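Mitochondrial association factor 1 (Toxoplasma gondii, PDB 6BXS) is encoded by a locus required for direct manipulation of host mitochondria and carries a macro domain, a fold that binds ADP-ribose in relatives. Local coordinates at residues E110-R115 against F120-A125; A240-I245 against M269-K274; G58-N63 against A221-G226; D100-P105 against I129-V134. All coordinates share one frame; numbering follows the deposited sequence.

Contact 1: E110-R115 against F120-A125; sequences EIDSGR and FARSFA
E110 OE2 is gripped by two nitrogens of R122: NE at 2.5 Å and NH2 at 2.6 Å both donate to this one oxygen. The pair joins the arms of a β hairpin, strands 109-111 and 120-126, at one margin of the mixed macro-domain sheet. The guanidinium approaches side-on with OE2 near its plane, yet the carboxylate is turned 80° from it. NH2 takes the anti lone pair of OE2, whereas NE arrives from above the carboxylate. W205 adds a weak hydrogen bond to the same oxygen. With CG anti to the backbone N (chi1 -176°) and an extended chain, E110 runs alongside F124, its neighbour in a non-hydrogen-bonded antiparallel pair.

The other end of the guanidinium faces D112: D112 OD1 is 3.4 Å from R122 NH1, a looser salt bridge, and a water accepts from NH1 while donating to OD1. Both carboxylates would be expected to stabilise the R122 charge. I111 and S123 form the hydrogen-bonded pair: I111 N to S123 O is 3.1 Å and S123 N to I111 O 3.2 Å, both nearly straight. Regular pairing then stops, though the chains stay close: G114 N bonds weakly to A121 O. D112 centres an inverse gamma turn, and A121 and R122 make a classic bulge against I151. On the face toward helix 83-103, S113 OG meets S123 OG at 2.8 Å, and the latter also bonds H150 ND1.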
loop_
_atom_site.group_PDB
_atom_site.type_symbol
_atom_site.label_atom_id
_atom_site.label_comp_id
_atom_site.label_asym_id
_atom_site.label_seq_id
_atom_site.Cartn_x
_atom_site.Cartn_y
_atom_site.Cartn_z
ATOM N N GLU A 110 -2.905 -15.705 7.005
ATOM C CA GLU A 110 -4.143 -15.180 7.565
ATOM C C GLU A 110 -4.318 -15.487 9.051
ATOM O O GLU A 110 -3.934 -16.554 9.527
ATOM C CB GLU A 110 -5.318 -15.757 6.770
ATOM C CG GLU A 110 -6.693 -15.252 7.148
ATOM C CD GLU A 110 -7.787 -15.962 6.365
ATOM O OE1 GLU A 110 -7.578 -16.248 5.166
ATOM O OE2 GLU A 110 -8.853 -16.247 6.948
ATOM N N ILE A 111 -4.901 -14.533 9.772
ATOM C CA ILE A 111 -5.335 -14.744 11.151
ATOM C C ILE A 111 -6.610 -13.947 11.409
ATOM O O ILE A 111 -6.815 -12.880 10.827
ATOM C CB ILE A 111 -4.258 -14.333 12.188
ATOM C CG1 ILE A 111 -3.756 -12.909 11.934
ATOM C CG2 ILE A 111 -3.097 -15.322 12.189
ATOM C CD1 ILE A 111 -4.416 -11.866 12.803
ATOM N N ASP A 112 -7.467 -14.470 12.279
ATOM C CA ASP A 112 -8.725 -13.810 12.602
ATOM C C ASP A 112 -8.523 -12.786 13.715
ATOM O O ASP A 112 -8.826 -13.048 14.880
ATOM C CB ASP A 112 -9.781 -14.840 13.006
ATOM C CG ASP A 112 -11.143 -14.219 13.246
ATOM O OD1 ASP A 112 -11.360 -13.060 12.829
ATOM O OD2 ASP A 112 -12.001 -14.896 13.844
ATOM N N SER A 113 -8.010 -11.618 13.345
ATOM C CA SER A 113 -7.715 -10.568 14.312
ATOM C C SER A 113 -8.977 -10.047 15.002
ATOM O O SER A 113 -8.912 -9.524 16.115
ATOM C CB SER A 113 -6.979 -9.414 13.628
ATOM O OG SER A 113 -7.639 -9.027 12.436
ATOM N N GLY A 114 -10.120 -10.202 14.341
ATOM C CA GLY A 114 -11.382 -9.708 14.865
ATOM C C GLY A 114 -11.804 -10.369 16.164
ATOM O O GLY A 114 -12.662 -9.855 16.881
ATOM N N ARG A 115 -11.201 -11.511 16.473
ATOM C CA ARG A 115 -11.538 -12.240 17.688
ATOM C C ARG A 115 -10.947 -11.580 18.935
ATOM O O ARG A 115 -11.447 -11.789 20.040
ATOM C CB ARG A 115 -11.056 -13.687 17.585
ATOM C CG ARG A 115 -11.538 -14.574 18.716
ATOM C CD ARG A 115 -11.184 -16.029 18.471
ATOM N NE ARG A 115 -11.455 -16.854 19.644
ATOM C CZ ARG A 115 -11.128 -18.138 19.754
ATOM N NH1 ARG A 115 -10.517 -18.760 18.754
ATOM N NH2 ARG A 115 -11.410 -18.801 20.869
ATOM N N PHE A 120 -9.255 -4.351 13.818
ATOM C CA PHE A 120 -9.151 -5.227 12.656
ATOM C C PHE A 120 -10.086 -6.425 12.757
ATOM O O PHE A 120 -10.079 -7.142 13.755
ATOM C CB PHE A 120 -7.709 -5.708 12.494
ATOM C CG PHE A 120 -6.704 -4.594 12.450
ATOM C CD1 PHE A 120 -6.575 -3.809 11.319
ATOM C CD2 PHE A 120 -5.888 -4.333 13.539
ATOM C CE1 PHE A 120 -5.653 -2.783 11.271
ATOM C CE2 PHE A 120 -4.964 -3.307 13.497
ATOM C CZ PHE A 120 -4.846 -2.531 12.363
ATOM N N ALA A 121 -10.886 -6.634 11.715
ATOM C CA ALA A 121 -11.787 -7.782 11.639
ATOM C C ALA A 121 -11.035 -9.034 11.205
ATOM O O ALA A 121 -11.256 -10.124 11.735
ATOM C CB ALA A 121 -12.926 -7.496 10.677
ATOM N N ARG A 122 -10.159 -8.869 10.220
ATOM C CA ARG A 122 -9.337 -9.966 9.731
ATOM C C ARG A 122 -8.075 -9.399 9.099
ATOM O O ARG A 122 -8.103 -8.313 8.519
ATOM C CB ARG A 122 -10.110 -10.817 8.728
ATOM C CG ARG A 122 -9.543 -12.214 8.550
ATOM C CD ARG A 122 -10.627 -13.205 8.200
ATOM N NE ARG A 122 -10.155 -14.586 8.301
ATOM C CZ ARG A 122 -10.533 -15.466 9.229
ATOM N NH1 ARG A 122 -11.417 -15.144 10.166
ATOM N NH2 ARG A 122 -10.025 -16.691 9.209
ATOM N N SER A 123 -6.970 -10.130 9.221
ATOM C CA SER A 123 -5.669 -9.631 8.788
ATOM C C SER A 123 -4.922 -10.651 7.945
ATOM O O SER A 123 -4.880 -11.838 8.273
ATOM C CB SER A 123 -4.825 -9.240 10.001
ATOM O OG SER A 123 -5.484 -8.255 10.774
ATOM N N PHE A 124 -4.324 -10.166 6.861
ATOM C CA PHE A 124 -3.615 -11.008 5.908
ATOM C C PHE A 124 -2.197 -10.495 5.710
ATOM O O PHE A 124 -1.897 -9.346 6.027
ATOM C CB PHE A 124 -4.344 -11.034 4.560
ATOM C CG PHE A 124 -5.772 -11.497 4.644
ATOM C CD1 PHE A 124 -6.767 -10.648 5.102
ATOM C CD2 PHE A 124 -6.123 -12.776 4.248
ATOM C CE1 PHE A 124 -8.082 -11.073 5.173
ATOM C CE2 PHE A 124 -7.435 -13.204 4.316
ATOM C CZ PHE A 124 -8.415 -12.353 4.777
ATOM N N ALA A 125 -1.331 -11.349 5.176
ATOM C CA ALA A 125 0.014 -10.938 4.800
ATOM C C ALA A 125 0.507 -11.740 3.599
ATOM O O ALA A 125 0.012 -12.832 3.320
ATOM C CB ALA A 125 0.965 -11.088 5.966
HETATM O O HOH W 1 -13.310 -12.661 10.577
#

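Contact 2: A240-I245 against M269-K274; sequences AVEAAI and MESERK
A chi1 of -71° in E242 and of -76° in S271 puts E242 CG and S271 OG anti to their carbonyl carbons, and from there the two groups can reach each other. Beyond CG the glutamate is extended, which carries its carboxylate across the gap between two helical segments whose nearest CA atoms, those of E242 and S271, are 8.5 Å apart. The bridge is a single direct hydrogen bond, donated by S271 OG to E242 OE2 over 2.8 Å. The hydroxyl does not lie in the carboxylate plane but comes from above it, 42° out. S271 CB follows close behind, 3.1 Å from E242 OE2.

In the fold, this links helix 230-248, which packs on the sheet through V241 against L254 and F256, to the C-terminal helix 263-276 of this macro-domain protein. The buried surface, 77 Å² in all, confirms that the two segments touch at one polar point and do not interlock as helices.

A second, wetter path runs beside the first. One water donates to E242 OE1 at 3.1 Å and to the backbone oxygen of S271 at 2.7 Å, so both carboxylate oxygens are tied to the same residue. S271 OG is also bonded by R235 NH2, from the same helix as E242; the guanidinium charge nearby would tend to stabilise a negative glutamate. The E242 side chain also touches C15 and L16 in the loop after strand 8-13.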
loop_
_atom_site.group_PDB
_atom_site.type_symbol
_atom_site.label_atom_id
_atom_site.label_comp_id
_atom_site.label_asym_id
_atom_site.label_seq_id
_atom_site.Cartn_x
_atom_site.Cartn_y
_atom_site.Cartn_z
ATOM N N ALA A 240 8.313 -1.297 -11.563
ATOM C CA ALA A 240 7.745 -2.259 -10.624
ATOM C C ALA A 240 6.274 -2.513 -10.938
ATOM O O ALA A 240 5.794 -3.643 -10.838
ATOM C CB ALA A 240 7.904 -1.768 -9.192
ATOM N N VAL A 241 5.560 -1.457 -11.310
ATOM C CA VAL A 241 4.154 -1.576 -11.677
ATOM C C VAL A 241 3.995 -2.409 -12.951
ATOM O O VAL A 241 3.105 -3.254 -13.034
ATOM C CB VAL A 241 3.511 -0.187 -11.875
ATOM C CG1 VAL A 241 2.162 -0.295 -12.587
ATOM C CG2 VAL A 241 3.341 0.513 -10.528
ATOM N N GLU A 242 4.852 -2.163 -13.939
ATOM C CA GLU A 242 4.813 -2.912 -15.195
ATOM C C GLU A 242 4.979 -4.407 -14.957
ATOM O O GLU A 242 4.249 -5.220 -15.527
ATOM C CB GLU A 242 5.903 -2.423 -16.154
ATOM C CG GLU A 242 5.661 -1.038 -16.739
ATOM C CD GLU A 242 6.804 -0.572 -17.626
ATOM O OE1 GLU A 242 6.854 -0.992 -18.801
ATOM O OE2 GLU A 242 7.651 0.211 -17.148
ATOM N N ALA A 243 5.940 -4.762 -14.107
ATOM C CA ALA A 243 6.237 -6.161 -13.825
ATOM C C ALA A 243 5.085 -6.829 -13.083
ATOM O O ALA A 243 4.755 -7.983 -13.350
ATOM C CB ALA A 243 7.522 -6.275 -13.014
ATOM N N ALA A 244 4.482 -6.097 -12.150
ATOM C CA ALA A 244 3.385 -6.627 -11.347
ATOM C C ALA A 244 2.137 -6.869 -12.193
ATOM O O ALA A 244 1.471 -7.891 -12.041
ATOM C CB ALA A 244 3.068 -5.681 -10.202
ATOM N N ILE A 245 1.821 -5.926 -13.075
ATOM C CA ILE A 245 0.667 -6.064 -13.954
ATOM C C ILE A 245 0.865 -7.245 -14.905
ATOM O O ILE A 245 -0.057 -8.026 -15.139
ATOM C CB ILE A 245 0.420 -4.776 -14.766
ATOM C CG1 ILE A 245 -0.009 -3.629 -13.844
ATOM C CG2 ILE A 245 -0.635 -4.999 -15.847
ATOM C CD1 ILE A 245 -1.294 -3.871 -13.078
ATOM N N MET A 269 4.824 7.797 -17.404
ATOM C CA MET A 269 4.836 8.458 -18.709
ATOM C C MET A 269 6.090 8.059 -19.475
ATOM O O MET A 269 6.046 7.805 -20.678
ATOM C CB MET A 269 4.789 9.981 -18.559
ATOM C CG MET A 269 3.436 10.556 -18.161
ATOM S SD MET A 269 2.203 10.488 -19.476
ATOM C CE MET A 269 1.244 9.080 -18.942
ATOM N N GLU A 270 7.210 8.006 -18.761
ATOM C CA GLU A 270 8.489 7.645 -19.358
ATOM C C GLU A 270 8.497 6.181 -19.788
ATOM O O GLU A 270 9.044 5.840 -20.835
ATOM C CB GLU A 270 9.629 7.918 -18.375
ATOM C CG GLU A 270 11.018 7.692 -18.957
ATOM C CD GLU A 270 12.118 8.359 -18.149
ATOM O OE1 GLU A 270 11.882 9.452 -17.589
ATOM O OE2 GLU A 270 13.226 7.785 -18.071
ATOM N N SER A 271 7.885 5.322 -18.977
ATOM C CA SER A 271 7.774 3.905 -19.309
ATOM C C SER A 271 6.915 3.710 -20.553
ATOM O O SER A 271 7.224 2.882 -21.408
ATOM C CB SER A 271 7.186 3.122 -18.137
ATOM O OG SER A 271 8.149 2.936 -17.114
ATOM N N GLU A 272 5.832 4.476 -20.640
ATOM C CA GLU A 272 4.932 4.422 -21.786
ATOM C C GLU A 272 5.661 4.848 -23.055
ATOM O O GLU A 272 5.543 4.205 -24.098
ATOM C CB GLU A 272 3.713 5.320 -21.547
ATOM C CG GLU A 272 2.695 5.360 -22.682
ATOM C CD GLU A 272 1.845 4.105 -22.765
ATOM O OE1 GLU A 272 2.215 3.085 -22.146
ATOM O OE2 GLU A 272 0.797 4.143 -23.444
ATOM N N ARG A 273 6.411 5.940 -22.953
ATOM C CA ARG A 273 7.184 6.459 -24.074
ATOM C C ARG A 273 8.216 5.428 -24.525
ATOM O O ARG A 273 8.424 5.222 -25.719
ATOM C CB ARG A 273 7.873 7.768 -23.681
ATOM C CG ARG A 273 8.404 8.589 -24.849
ATOM C CD ARG A 273 7.337 9.508 -25.432
ATOM N NE ARG A 273 7.926 10.606 -26.196
ATOM C CZ ARG A 273 8.387 11.734 -25.659
ATOM N NH1 ARG A 273 8.334 11.925 -24.346
ATOM N NH2 ARG A 273 8.904 12.675 -26.436
ATOM N N LYS A 274 8.852 4.779 -23.554
ATOM C CA LYS A 274 9.878 3.782 -23.839
ATOM C C LYS A 274 9.276 2.542 -24.492
ATOM O O LYS A 274 9.898 1.916 -25.349
ATOM C CB LYS A 274 10.613 3.391 -22.554
ATOM C CG LYS A 274 12.115 3.606 -22.611
ATOM C CD LYS A 274 12.709 3.799 -21.225
ATOM C CE LYS A 274 14.121 4.355 -21.306
ATOM N NZ LYS A 274 14.696 4.617 -19.959
HETATM O O HOH W 2 8.538 0.649 -20.781
#

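Contact 3: G58-N63 against A221-G226; sequences GGVGMN and AGHFRG
V60 CG2 rests over one face of the H223 imidazole, and this is the close part of an otherwise slight contact. The methyl lies 4.0 Å from the ring centroid and 26° off the ring normal, which meets the geometry of a CH-pi interaction. It is displaced toward the rim, with H223 NE2 the ring atom nearest V60 CG2 at 3.7 Å. The methyl is put there by a chi1 of -60°, which sets CG2 between the backbone N and the carbonyl carbon of V60 and turns it to the histidine.

Packing slackens at the next residue. G61 CA is 4.1 Å from H223 CE1 and approaches the ring obliquely, and the closest CA pair, G61 with G222, is 7.6 Å apart. V60 and H223 are both exposed.

The contact joins two loops of the macro-domain fold: the glycine-rich turn leading into helix 61-76, and the loop after strand 213-216, which makes a short 3-10 segment at 223-224. Both positions are consistent with the loops that border the ligand cleft in relatives. With no hydrogen bond between the segments and only 93 Å² buried, what draws V60 to H223 is weak dispersion and CH-pi attraction.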
loop_
_atom_site.group_PDB
_atom_site.type_symbol
_atom_site.label_atom_id
_atom_site.label_comp_id
_atom_site.label_asym_id
_atom_site.label_seq_id
_atom_site.Cartn_x
_atom_site.Cartn_y
_atom_site.Cartn_z
ATOM N N GLY A 58 0.834 4.423 12.835
ATOM C CA GLY A 58 0.947 5.606 13.669
ATOM C C GLY A 58 2.040 6.512 13.146
ATOM O O GLY A 58 2.407 6.439 11.972
ATOM N N GLY A 59 2.563 7.367 14.017
ATOM C CA GLY A 59 3.706 8.192 13.677
ATOM C C GLY A 59 3.380 9.360 12.767
ATOM O O GLY A 59 2.402 10.078 12.986
ATOM N N VAL A 60 4.204 9.539 11.738
ATOM C CA VAL A 60 4.131 10.708 10.865
ATOM C C VAL A 60 3.901 10.321 9.406
ATOM O O VAL A 60 3.815 9.141 9.071
ATOM C CB VAL A 60 5.423 11.544 10.965
ATOM C CG1 VAL A 60 5.631 12.016 12.398
ATOM C CG2 VAL A 60 6.627 10.733 10.492
ATOM N N GLY A 61 3.812 11.327 8.542
ATOM C CA GLY A 61 3.586 11.096 7.128
ATOM C C GLY A 61 2.238 10.445 6.883
ATOM O O GLY A 61 1.289 10.655 7.639
ATOM N N MET A 62 2.158 9.645 5.826
ATOM C CA MET A 62 0.916 8.968 5.471
ATOM C C MET A 62 0.483 7.985 6.549
ATOM O O MET A 62 -0.707 7.854 6.839
ATOM C CB MET A 62 1.076 8.229 4.146
ATOM C CG MET A 62 -0.219 7.628 3.629
ATOM S SD MET A 62 0.031 6.613 2.172
ATOM C CE MET A 62 -1.663 6.178 1.788
ATOM N N ASN A 63 1.454 7.284 7.125
ATOM C CA ASN A 63 1.185 6.329 8.192
ATOM C C ASN A 63 0.450 7.002 9.340
ATOM O O ASN A 63 -0.492 6.445 9.903
ATOM C CB ASN A 63 2.493 5.705 8.687
ATOM C CG ASN A 63 2.266 4.494 9.576
ATOM O OD1 ASN A 63 1.240 3.822 9.481
ATOM N ND2 ASN A 63 3.224 4.212 10.447
ATOM N N ALA A 221 9.085 7.522 -0.924
ATOM C CA ALA A 221 9.191 8.978 -0.887
ATOM C C ALA A 221 9.195 9.482 0.556
ATOM O O ALA A 221 9.185 8.691 1.499
ATOM C CB ALA A 221 8.053 9.613 -1.667
ATOM N N GLY A 222 9.218 10.800 0.721
ATOM C CA GLY A 222 9.160 11.408 2.037
ATOM C C GLY A 222 10.350 11.072 2.915
ATOM O O GLY A 222 11.493 11.336 2.550
ATOM N N HIS A 223 10.078 10.485 4.076
ATOM C CA HIS A 223 11.124 10.182 5.048
ATOM C C HIS A 223 12.008 9.015 4.605
ATOM O O HIS A 223 13.148 8.887 5.051
ATOM C CB HIS A 223 10.502 9.868 6.412
ATOM C CG HIS A 223 9.504 10.887 6.870
ATOM N ND1 HIS A 223 8.206 10.917 6.408
ATOM C CD2 HIS A 223 9.614 11.914 7.748
ATOM C CE1 HIS A 223 7.559 11.916 6.981
ATOM N NE2 HIS A 223 8.391 12.537 7.798
ATOM N N PHE A 224 11.480 8.171 3.723
ATOM C CA PHE A 224 12.183 6.966 3.296
ATOM C C PHE A 224 13.145 7.243 2.143
ATOM O O PHE A 224 13.806 6.331 1.647
ATOM C CB PHE A 224 11.173 5.889 2.888
ATOM C CG PHE A 224 10.184 5.548 3.971
ATOM C CD1 PHE A 224 10.463 4.556 4.896
ATOM C CD2 PHE A 224 8.978 6.223 4.067
ATOM C CE1 PHE A 224 9.558 4.243 5.895
ATOM C CE2 PHE A 224 8.069 5.913 5.063
ATOM C CZ PHE A 224 8.360 4.922 5.977
ATOM N N ARG A 225 13.232 8.508 1.735
ATOM C CA ARG A 225 14.024 8.894 0.569
ATOM C C ARG A 225 15.524 8.890 0.817
ATOM O O ARG A 225 16.296 8.442 -0.027
ATOM C CB ARG A 225 13.620 10.290 0.093
ATOM C CG ARG A 225 12.790 10.300 -1.162
ATOM C CD ARG A 225 12.494 11.721 -1.594
ATOM N NE ARG A 225 13.713 12.424 -1.981
ATOM C CZ ARG A 225 13.823 13.747 -2.067
ATOM N NH1 ARG A 225 12.786 14.527 -1.786
ATOM N NH2 ARG A 225 14.976 14.291 -2.429
ATOM N N GLY A 226 15.941 9.408 1.966
ATOM C CA GLY A 226 17.355 9.613 2.218
ATOM C C GLY A 226 17.940 10.597 1.219
ATOM O O GLY A 226 17.430 11.706 1.061
#

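Contact 4: D100-P105 against I129-V134; sequences DAERQP and IVPNTV
This is a small, mainly apolar contact in which E102, in the last turn of helix 83-103, and P105, just beyond it, meet V130 and P131 of the loop after strand 120-126. It lies near the surface of the macro domain, where the helix gives way to the chain leading to strand 109-111. No hydrogen bond crosses between the segments, which bury 194 Å² in total.

V130 carries one half. Its CG2 methyl packs on the ring of P105, crossing it at a slant, with V130 CG2 to P105 CG at 3.4 Å, tighter than usual van der Waals contact. The same methyl also lies 3.7 Å from E102 O, V130 CG2 meeting both from one side. The branch reaches them because chi1 of 178° holds CG1 anti to the backbone N and leaves CG2 anti to the carbonyl carbon.

E102 carries the other half, its extended side chain (chi2 178°) passing obliquely by the CD-CG side of the P131 ring; E102 CG is 3.9 Å from P131 CD. The loop is braced from within, as T133 OG1 donates to V130 O over 2.7 Å, in the carbonyl plane. N132 OD1 in turn accepts from E137 N, tying the loop to helix 137-140. At the far end of the glutamate, E102 OE1 comes to 3.4 Å from P131 CD.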
loop_
_atom_site.group_PDB
_atom_site.type_symbol
_atom_site.label_atom_id
_atom_site.label_comp_id
_atom_site.label_asym_id
_atom_site.label_seq_id
_atom_site.Cartn_x
_atom_site.Cartn_y
_atom_site.Cartn_z
ATOM N N ASP A 100 4.775 -15.703 9.528
ATOM C CA ASP A 100 4.030 -16.731 8.804
ATOM C C ASP A 100 4.226 -16.594 7.295
ATOM O O ASP A 100 4.406 -17.586 6.591
ATOM C CB ASP A 100 2.537 -16.657 9.138
ATOM C CG ASP A 100 2.249 -16.937 10.600
ATOM O OD1 ASP A 100 3.090 -17.575 11.267
ATOM O OD2 ASP A 100 1.171 -16.524 11.080
ATOM N N ALA A 101 4.182 -15.360 6.801
ATOM C CA ALA A 101 4.316 -15.105 5.370
ATOM C C ALA A 101 5.682 -15.546 4.858
ATOM O O ALA A 101 5.799 -16.094 3.759
ATOM C CB ALA A 101 4.090 -13.629 5.074
ATOM N N GLU A 102 6.713 -15.309 5.663
ATOM C CA GLU A 102 8.082 -15.641 5.288
ATOM C C GLU A 102 8.301 -17.150 5.208
ATOM O O GLU A 102 9.161 -17.613 4.461
ATOM C CB GLU A 102 9.069 -15.016 6.279
ATOM C CG GLU A 102 9.289 -13.522 6.064
ATOM C CD GLU A 102 10.228 -12.907 7.089
ATOM O OE1 GLU A 102 10.612 -11.731 6.913
ATOM O OE2 GLU A 102 10.580 -13.597 8.069
ATOM N N ARG A 103 7.525 -17.910 5.977
ATOM C CA ARG A 103 7.572 -19.371 5.912
ATOM C C ARG A 103 7.142 -19.870 4.539
ATOM O O ARG A 103 7.634 -20.892 4.057
ATOM C CB ARG A 103 6.664 -20.001 6.972
ATOM C CG ARG A 103 7.118 -19.852 8.409
ATOM C CD ARG A 103 5.985 -20.277 9.330
ATOM N NE ARG A 103 6.450 -20.830 10.601
ATOM C CZ ARG A 103 6.580 -20.139 11.733
ATOM N NH1 ARG A 103 7.005 -20.752 12.829
ATOM N NH2 ARG A 103 6.291 -18.844 11.778
ATOM N N GLN A 104 6.215 -19.144 3.922
ATOM C CA GLN A 104 5.613 -19.545 2.656
ATOM C C GLN A 104 5.525 -18.364 1.699
ATOM O O GLN A 104 4.455 -17.783 1.527
ATOM C CB GLN A 104 4.216 -20.121 2.890
ATOM C CG GLN A 104 4.187 -21.435 3.651
ATOM C CD GLN A 104 2.779 -21.831 4.049
ATOM O OE1 GLN A 104 2.245 -21.348 5.049
ATOM N NE2 GLN A 104 2.164 -22.705 3.259
ATOM N N PRO A 105 6.655 -17.996 1.078
ATOM C CA PRO A 105 6.661 -16.863 0.147
ATOM C C PRO A 105 5.713 -17.075 -1.031
ATOM O O PRO A 105 5.648 -18.176 -1.576
ATOM C CB PRO A 105 8.117 -16.801 -0.326
ATOM C CG PRO A 105 8.897 -17.523 0.720
ATOM C CD PRO A 105 7.993 -18.590 1.236
ATOM N N ILE A 129 9.047 -12.081 -1.976
ATOM C CA ILE A 129 10.397 -12.540 -1.670
ATOM C C ILE A 129 10.659 -12.394 -0.176
ATOM O O ILE A 129 10.292 -11.388 0.426
ATOM C CB ILE A 129 11.460 -11.743 -2.460
ATOM C CG1 ILE A 129 11.168 -11.807 -3.961
ATOM C CG2 ILE A 129 12.864 -12.274 -2.160
ATOM C CD1 ILE A 129 12.086 -10.951 -4.810
ATOM N N VAL A 130 11.284 -13.403 0.422
ATOM C CA VAL A 130 11.688 -13.310 1.822
ATOM C C VAL A 130 12.621 -12.115 1.988
ATOM O O VAL A 130 13.660 -12.056 1.331
ATOM C CB VAL A 130 12.402 -14.585 2.307
ATOM C CG1 VAL A 130 12.862 -14.424 3.757
ATOM C CG2 VAL A 130 11.489 -15.795 2.176
ATOM N N PRO A 131 12.255 -11.152 2.854
ATOM C CA PRO A 131 13.145 -10.005 3.078
ATOM C C PRO A 131 14.544 -10.418 3.524
ATOM O O PRO A 131 14.698 -11.451 4.171
ATOM C CB PRO A 131 12.438 -9.222 4.188
ATOM C CG PRO A 131 11.008 -9.591 4.062
ATOM C CD PRO A 131 10.991 -11.017 3.601
ATOM N N ASN A 132 15.541 -9.619 3.161
ATOM C CA ASN A 132 16.917 -9.835 3.591
ATOM C C ASN A 132 17.532 -11.131 3.058
ATOM O O ASN A 132 18.347 -11.756 3.736
ATOM C CB ASN A 132 16.993 -9.832 5.120
ATOM C CG ASN A 132 18.407 -9.619 5.636
ATOM O OD1 ASN A 132 19.188 -8.860 5.058
ATOM N ND2 ASN A 132 18.747 -10.305 6.719
ATOM N N THR A 133 17.139 -11.538 1.851
ATOM C CA THR A 133 17.746 -12.699 1.200
ATOM C C THR A 133 18.399 -12.296 -0.117
ATOM O O THR A 133 19.557 -12.623 -0.381
ATOM C CB THR A 133 16.712 -13.810 0.925
ATOM O OG1 THR A 133 15.676 -13.312 0.068
ATOM C CG2 THR A 133 16.103 -14.313 2.231
ATOM N N VAL A 134 17.637 -11.576 -0.932
ATOM C CA VAL A 134 18.085 -11.132 -2.241
ATOM C C VAL A 134 18.663 -9.720 -2.143
ATOM O O VAL A 134 19.421 -9.281 -3.009
ATOM C CB VAL A 134 16.916 -11.199 -3.245
ATOM C CG1 VAL A 134 17.133 -10.279 -4.419
ATOM C CG2 VAL A 134 16.727 -12.632 -3.727
#

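From the N terminus, contact 3 opens first, at the entry to helix 61-76, and closes only at 221-226, enclosing much of the chain. Contact 4 lies nested in that loop, running from the end of helix 83-103 to 129-134. Contact 1, the hairpin at the sheet margin, nests inside contact 4. These two touch: A125 CB is 4.1 Å from A101 CB, so the hairpin packs on the helix whose C-terminal end contributes to contact 4. Contact 2 follows in series, joining helices 230-248 and 263-276. Its centre lies about 33 Å from that of contact 1, on opposite sides of the chain's centre. No contacts cross along the chain.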